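Local atomic coordinates of UPF0311 protein RPA1785 (Rhodopseudomonas palustris, PDB entry 3C5O), a protein that is of unknown function but folds into an eight-stranded antiparallel beta-barrel probably related to that of the allene oxide cyclase group of proteins. Residues G41-G45 with E46-G50; F93-V96 with E97-R100; E106-D109 with P110-Y114. One frame throughout, in Å; residues are numbered along the deposited sequence.

Contact 1: G41-G45 with E46-G50; sequences GEVKG and EGISG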
loop_
_atom_site.group_PDB
_atom_site.type_symbol
_atom_site.label_atom_id
_atom_site.label_comp_id
_atom_site.label_asym_id
_atom_site.label_seq_id
_atom_site.Cartn_x
_atom_site.Cartn_y
_atom_site.Cartn_z
ATOM N N GLY B 41 -16.093 -11.752 16.245
ATOM C CA GLY B 41 -16.566 -10.484 16.753
ATOM C C GLY B 41 -17.940 -10.118 16.237
ATOM O O GLY B 41 -18.642 -10.946 15.632
ATOM N N GLU B 42 -18.324 -8.866 16.461
ATOM C CA GLU B 42 -19.677 -8.404 16.188
ATOM C C GLU B 42 -19.598 -6.988 15.676
ATOM O O GLU B 42 -18.692 -6.243 16.037
ATOM C CB GLU B 42 -20.500 -8.389 17.477
ATOM C CG GLU B 42 -20.514 -9.697 18.251
ATOM C CD GLU B 42 -21.900 -10.366 18.221
ATOM O OE1 GLU B 42 -22.923 -9.698 18.568
ATOM O OE2 GLU B 42 -21.975 -11.571 17.855
ATOM N N VAL B 43 -20.557 -6.616 14.847
ATOM C CA VAL B 43 -20.706 -5.240 14.409
ATOM C C VAL B 43 -22.090 -4.754 14.788
ATOM O O VAL B 43 -23.087 -5.447 14.554
ATOM C CB VAL B 43 -20.497 -5.120 12.902
ATOM C CG1 VAL B 43 -20.755 -3.719 12.434
ATOM C CG2 VAL B 43 -19.066 -5.542 12.556
ATOM N N LYS B 44 -22.169 -3.581 15.410
ATOM C CA LYS B 44 -23.467 -3.083 15.847
ATOM C C LYS B 44 -23.572 -1.565 15.898
ATOM O O LYS B 44 -22.680 -0.853 16.377
ATOM C CB LYS B 44 -23.894 -3.706 17.184
ATOM C CG LYS B 44 -25.407 -3.691 17.363
ATOM C CD LYS B 44 -25.860 -4.246 18.704
ATOM C CE LYS B 44 -27.313 -3.843 18.986
ATOM N NZ LYS B 44 -27.847 -4.426 20.251
ATOM N N GLY B 45 -24.697 -1.101 15.378
ATOM C CA GLY B 45 -25.081 0.297 15.353
ATOM C C GLY B 45 -26.526 0.310 14.913
ATOM O O GLY B 45 -27.165 -0.744 14.897
ATOM N N GLU B 46 -27.047 1.490 14.573
ATOM C CA GLU B 46 -28.410 1.615 14.020
ATOM C C GLU B 46 -28.397 1.155 12.577
ATOM O O GLU B 46 -27.628 1.663 11.763
ATOM C CB GLU B 46 -28.900 3.063 14.032
ATOM C CG GLU B 46 -29.134 3.676 15.383
ATOM C CD GLU B 46 -30.078 4.868 15.297
ATOM O OE1 GLU B 46 -30.633 5.112 14.192
ATOM O OE2 GLU B 46 -30.272 5.552 16.336
ATOM N N GLY B 47 -29.253 0.198 12.250
ATOM C CA GLY B 47 -29.333 -0.288 10.865
ATOM C C GLY B 47 -28.071 -0.966 10.372
ATOM O O GLY B 47 -27.777 -0.976 9.167
ATOM N N ILE B 48 -27.309 -1.519 11.309
ATOM C CA ILE B 48 -26.220 -2.433 10.956
ATOM C C ILE B 48 -25.971 -3.416 12.089
ATOM O O ILE B 48 -25.783 -3.019 13.232
ATOM C CB ILE B 48 -24.943 -1.689 10.495
ATOM C CG1 ILE B 48 -23.891 -2.678 9.980
ATOM C CG2 ILE B 48 -24.452 -0.733 11.573
ATOM C CD1 ILE B 48 -22.806 -2.030 9.142
ATOM N N SER B 49 -26.038 -4.702 11.764
ATOM C CA SER B 49 -25.804 -5.755 12.730
ATOM C C SER B 49 -25.096 -6.905 12.044
ATOM O O SER B 49 -25.652 -7.540 11.149
ATOM C CB SER B 49 -27.109 -6.225 13.355
ATOM O OG SER B 49 -26.913 -7.467 13.997
ATOM N N GLY B 50 -23.870 -7.171 12.463
ATOM C CA GLY B 50 -23.047 -8.126 11.759
ATOM C C GLY B 50 -22.200 -8.989 12.650
ATOM O O GLY B 50 -22.110 -8.777 13.848
#
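Val43 and Ile48 meet on one face of a beta hairpin, where strand 32-45 turns back into strand 48-62. Ile48 can be followed outward from CB, where it forks. Its CG2 branch, 3.8 Å from Gly45 N, lies over the backbone of the partner residue; the spot is available because Gly45 has no side chain, and a CB there would press tightly on this methyl group. The CG1 branch stands anti to the backbone N (chi1 -173°), a torsion that brings Ile48 CG1 to 4.1 Å from Val43 CG1, the two side chains slanting across each other. Beyond it the chain runs on to CD1, and the side chain also packs on Phe13, Phe76 and Tyr128. Val43 shares Phe13 and Phe76, so two branched aliphatic residues suit a buried, aromatic-rich face.

The backbone supplies the rest. Val43 and Gly50 form a hydrogen-bonded pair, with Val43 N to Gly50 O at 2.8 Å and Gly50 N to Val43 O also at 2.8 Å. Nearer the turn, Gly45 N bonds to Ile48 O at 3.1 Å and is less straight (146°). Val43 O also receives a CA-H...O contact from Ser49 CA at 3.3 Å, Ser49 lying between the two hydrogen-bonded pairs.

Residues Gly45 to Ile48 make a type II turn, in which Gly47 takes the positive phi that glycine adopts easily. Charged Glu46 projects at the bend, while Lys44 and Ser49 share the face turned away from Val43. The chemistry implies a two-faced hairpin end: apolar carbon buried on one side, polar groups on the other, and glycine at three places, Gly47 at the bend, and Gly45 and Gly50, where a CB would press on Ile48 CG2 and Val43 CB respectively.

Contact 2: F93-V96 with E97-R100; sequences FGPV and ELLR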
loop_
_atom_site.group_PDB
_atom_site.type_symbol
_atom_site.label_atom_id
_atom_site.label_comp_id
_atom_site.label_asym_id
_atom_site.label_seq_id
_atom_site.Cartn_x
_atom_site.Cartn_y
_atom_site.Cartn_z
ATOM N N PHE B 93 -0.759 4.571 20.874
ATOM C CA PHE B 93 0.340 5.194 21.600
ATOM C C PHE B 93 -0.175 5.563 22.998
ATOM O O PHE B 93 -1.343 5.332 23.310
ATOM C CB PHE B 93 0.850 6.423 20.825
ATOM C CG PHE B 93 2.247 6.892 21.229
ATOM C CD1 PHE B 93 2.552 8.253 21.253
ATOM C CD2 PHE B 93 3.255 5.976 21.557
ATOM C CE1 PHE B 93 3.822 8.694 21.607
ATOM C CE2 PHE B 93 4.543 6.412 21.921
ATOM C CZ PHE B 93 4.827 7.775 21.940
ATOM N N GLY B 94 0.696 6.107 23.827
ATOM C CA GLY B 94 0.373 6.472 25.203
ATOM C C GLY B 94 1.640 6.466 26.063
ATOM O O GLY B 94 2.730 6.231 25.549
ATOM N N PRO B 95 1.513 6.741 27.372
ATOM C CA PRO B 95 2.650 6.550 28.312
ATOM C C PRO B 95 3.249 5.134 28.223
ATOM O O PRO B 95 2.491 4.163 28.180
ATOM C CB PRO B 95 2.007 6.755 29.681
ATOM C CG PRO B 95 0.828 7.636 29.424
ATOM C CD PRO B 95 0.313 7.261 28.049
ATOM N N VAL B 96 4.581 5.013 28.183
ATOM C CA VAL B 96 5.223 3.702 28.010
ATOM C C VAL B 96 4.843 2.633 29.040
ATOM O O VAL B 96 4.672 1.475 28.669
ATOM C CB VAL B 96 6.773 3.773 27.888
ATOM C CG1 VAL B 96 7.176 4.051 26.456
ATOM C CG2 VAL B 96 7.395 4.790 28.869
ATOM N N GLU B 97 4.720 3.013 30.316
ATOM C CA GLU B 97 4.249 2.106 31.377
ATOM C C GLU B 97 2.915 1.433 31.027
ATOM O O GLU B 97 2.729 0.234 31.229
ATOM C CB GLU B 97 4.075 2.857 32.700
ATOM C CG GLU B 97 5.355 3.116 33.497
ATOM C CD GLU B 97 5.140 4.125 34.643
ATOM O OE1 GLU B 97 3.986 4.608 34.805
ATOM O OE2 GLU B 97 6.120 4.439 35.374
ATOM N N LEU B 98 1.983 2.227 30.515
ATOM C CA LEU B 98 0.640 1.731 30.186
ATOM C C LEU B 98 0.634 0.868 28.920
ATOM O O LEU B 98 -0.055 -0.159 28.850
ATOM C CB LEU B 98 -0.354 2.895 30.105
ATOM C CG LEU B 98 -0.539 3.729 31.385
ATOM C CD1 LEU B 98 -1.268 5.044 31.114
ATOM C CD2 LEU B 98 -1.258 2.942 32.465
ATOM N N LEU B 99 1.414 1.266 27.922
ATOM C CA LEU B 99 1.587 0.415 26.744
ATOM C C LEU B 99 2.109 -0.956 27.182
ATOM O O LEU B 99 1.597 -1.985 26.743
ATOM C CB LEU B 99 2.517 1.061 25.707
ATOM C CG LEU B 99 2.152 2.457 25.196
ATOM C CD1 LEU B 99 3.117 2.921 24.106
ATOM C CD2 LEU B 99 0.714 2.498 24.692
ATOM N N ARG B 100 3.094 -0.955 28.083
ATOM C CA ARG B 100 3.627 -2.191 28.648
ATOM C C ARG B 100 2.606 -3.011 29.456
ATOM O O ARG B 100 2.561 -4.242 29.322
ATOM C CB ARG B 100 4.883 -1.903 29.468
ATOM C CG ARG B 100 6.090 -1.573 28.602
ATOM C CD ARG B 100 7.124 -0.802 29.386
ATOM N NE ARG B 100 8.208 -0.327 28.527
ATOM C CZ ARG B 100 9.079 0.617 28.874
ATOM N NH1 ARG B 100 8.990 1.210 30.067
ATOM N NH2 ARG B 100 10.034 0.980 28.023
#
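Over one face of the Arg100 guanidinium, close to its centre, sits Val96 CB, 4.0 Å above the plane. The two side chains lie alongside each other and point the same way, as residues one helical turn apart can. The arginine stem contributes too, since Arg100 CD passes 3.4 Å from Val96 O. Beyond the helix, Arg100 NE forms a salt bridge with Glu66, which should help fix the rotation of the guanidinium. The Phe93 ring is approached obliquely by a methyl group, with Phe93 CD2 and Leu99 CD1 at 4.0 Å; the ring also packs on Leu67 and on Gln133 of the second subunit.

These contacts mark the start of helix 96-103, which follows barrel strand 83-93. Pro95 holds the N-cap position, where a proline costs no hydrogen bond because the first turn of a helix has no acceptor for its N. Its carbonyl begins the helical pattern: Leu99 N donates to Pro95 O at 3.1 Å, and Leu98 N adds a weak bond to the same oxygen. Next comes Arg100 N to Val96 O at 3.0 Å.

Leu99 folds back over the strand-to-helix link. Its CG is anti to the carbonyl carbon (chi1 -56°), which lays both methyl groups along one side of the Phe93-Gly94 backbone, CD2 at 3.6 Å from Phe93 C and CD1 at 3.6 Å from Gly94 O. With an alanine here in place of the leucine, a gap is likely to open beside the Phe93 ring, and the Gly94 backbone to lose its apolar cover. Gly94 itself is required by its backbone angles, and a CB would crowd Leu99 CD2. On another side of the helix, Leu98 CD1 rests 3.7 Å from Pro95 CG, the leucine crossing the proline ring at a slant.

Contact 3: E106-D109 with P110-Y114; sequences EPVD and PKVIY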
loop_
_atom_site.group_PDB
_atom_site.type_symbol
_atom_site.label_atom_id
_atom_site.label_comp_id
_atom_site.label_asym_id
_atom_site.label_seq_id
_atom_site.Cartn_x
_atom_site.Cartn_y
_atom_site.Cartn_z
ATOM N N GLU B 106 -2.763 -6.659 30.973
ATOM C CA GLU B 106 -3.306 -5.997 32.156
ATOM C C GLU B 106 -4.294 -4.902 31.746
ATOM O O GLU B 106 -4.007 -4.126 30.837
ATOM C CB GLU B 106 -2.172 -5.430 33.033
ATOM C CG GLU B 106 -1.235 -6.504 33.610
ATOM C CD GLU B 106 -0.041 -5.940 34.402
ATOM O OE1 GLU B 106 -0.167 -4.856 35.035
ATOM O OE2 GLU B 106 1.027 -6.603 34.415
ATOM N N PRO B 107 -5.458 -4.831 32.418
ATOM C CA PRO B 107 -6.485 -3.851 32.027
ATOM C C PRO B 107 -6.018 -2.399 32.211
ATOM O O PRO B 107 -5.465 -2.051 33.259
ATOM C CB PRO B 107 -7.652 -4.160 32.970
ATOM C CG PRO B 107 -7.013 -4.812 34.160
ATOM C CD PRO B 107 -5.884 -5.629 33.586
ATOM N N VAL B 108 -6.219 -1.585 31.176
ATOM C CA VAL B 108 -5.945 -0.150 31.209
ATOM C C VAL B 108 -7.225 0.543 30.770
ATOM O O VAL B 108 -7.939 0.044 29.886
ATOM C CB VAL B 108 -4.779 0.243 30.258
ATOM C CG1 VAL B 108 -4.532 1.750 30.255
ATOM C CG2 VAL B 108 -3.502 -0.493 30.627
ATOM N N ASP B 109 -7.539 1.672 31.400
ATOM C CA ASP B 109 -8.663 2.484 30.946
ATOM C C ASP B 109 -8.367 3.030 29.539
ATOM O O ASP B 109 -7.309 3.613 29.314
ATOM C CB ASP B 109 -8.970 3.613 31.928
ATOM C CG ASP B 109 -10.344 4.221 31.689
ATOM O OD1 ASP B 109 -11.194 4.183 32.601
ATOM O OD2 ASP B 109 -10.580 4.721 30.574
ATOM N N PRO B 110 -9.292 2.825 28.586
ATOM C CA PRO B 110 -9.025 3.261 27.211
ATOM C C PRO B 110 -8.824 4.772 27.035
ATOM O O PRO B 110 -8.135 5.190 26.106
ATOM C CB PRO B 110 -10.245 2.767 26.418
ATOM C CG PRO B 110 -11.244 2.308 27.417
ATOM C CD PRO B 110 -10.604 2.170 28.750
ATOM N N LYS B 111 -9.418 5.576 27.918
ATOM C CA LYS B 111 -9.247 7.038 27.909
ATOM C C LYS B 111 -7.790 7.552 28.022
ATOM O O LYS B 111 -7.508 8.696 27.649
ATOM C CB LYS B 111 -10.073 7.675 29.035
ATOM C CG LYS B 111 -11.580 7.848 28.743
ATOM C CD LYS B 111 -12.248 8.733 29.854
ATOM C CE LYS B 111 -13.662 9.168 29.448
ATOM N NZ LYS B 111 -14.323 10.047 30.497
ATOM N N VAL B 112 -6.877 6.746 28.563
ATOM C CA VAL B 112 -5.483 7.211 28.736
ATOM C C VAL B 112 -4.589 6.698 27.614
ATOM O O VAL B 112 -3.403 7.031 27.539
ATOM C CB VAL B 112 -4.871 6.870 30.116
ATOM C CG1 VAL B 112 -5.538 7.666 31.207
ATOM C CG2 VAL B 112 -4.951 5.388 30.388
ATOM N N ILE B 113 -5.181 5.904 26.731
ATOM C CA ILE B 113 -4.484 5.387 25.574
ATOM C C ILE B 113 -5.027 6.048 24.322
ATOM O O ILE B 113 -6.242 6.079 24.106
ATOM C CB ILE B 113 -4.603 3.842 25.475
ATOM C CG1 ILE B 113 -3.995 3.150 26.711
ATOM C CG2 ILE B 113 -3.967 3.319 24.180
ATOM C CD1 ILE B 113 -2.541 3.462 26.986
ATOM N N TYR B 114 -4.120 6.603 23.517
ATOM C CA TYR B 114 -4.478 7.141 22.216
ATOM C C TYR B 114 -4.573 5.973 21.261
ATOM O O TYR B 114 -3.574 5.302 20.999
ATOM C CB TYR B 114 -3.438 8.164 21.732
ATOM C CG TYR B 114 -3.848 8.834 20.430
ATOM C CD1 TYR B 114 -4.661 9.973 20.438
ATOM C CD2 TYR B 114 -3.417 8.332 19.192
ATOM C CE1 TYR B 114 -5.038 10.591 19.245
ATOM C CE2 TYR B 114 -3.784 8.938 18.003
ATOM C CZ TYR B 114 -4.598 10.057 18.034
ATOM O OH TYR B 114 -4.956 10.654 16.862
#
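Asp109 OD2 accepts a hydrogen bond from Lys111 N at 3.0 Å through its anti lone pair, closing an Asx turn around Pro110. The turn leads into the short 3-10 segment 110-112, in the loop between helix 96-103 and strand 114-122. The carboxylate reaches this place because CG stands anti to the backbone N of Asp109 (chi1 -164°), which carries it along the outgoing chain. Aspartate suits the position since it supplies an acceptor just where the segment begins, and Pro110, with no N-H to offer, fits the bend with its fixed phi. A second bond follows the 3-10 pattern: Val112 N donates to Asp109 O at 3.3 Å, long but straight (168°).

Lys111 meets Asp109 only with its backbone and the base of its side chain, its ammonium lying well off the carboxylate. Apolar contacts close the loop on itself. Val108 is crossed at about a right angle by both Val112 and Ile113, and itself packs on Leu102 of the helix. One methyl group, Val108 CG1, touches Val112 CG2 at 3.7 Å and Ile113 CG1 at 3.8 Å.

How the contacts relate
Contact 1 comes first along the chain, followed by contact 2 and then contact 3. The hairpin of contact 1 joins neighbouring strands 32-45 and 48-62 of the closed antiparallel barrel; its centre lies about 30 Å from that of contact 2, across the centre of the chain, and about 24 Å from that of contact 3. Contacts 2 and 3, with centres about 9 Å apart, belong to one connection: strand 83-93 leads through helix 96-103 and the following loop into strand 114-122. They touch, with a probable hydrogen bond from Phe93 N to Tyr114 O and packing of Leu98 on Val112. A tight turn and a helical excursion thus link adjacent strands of the same barrel.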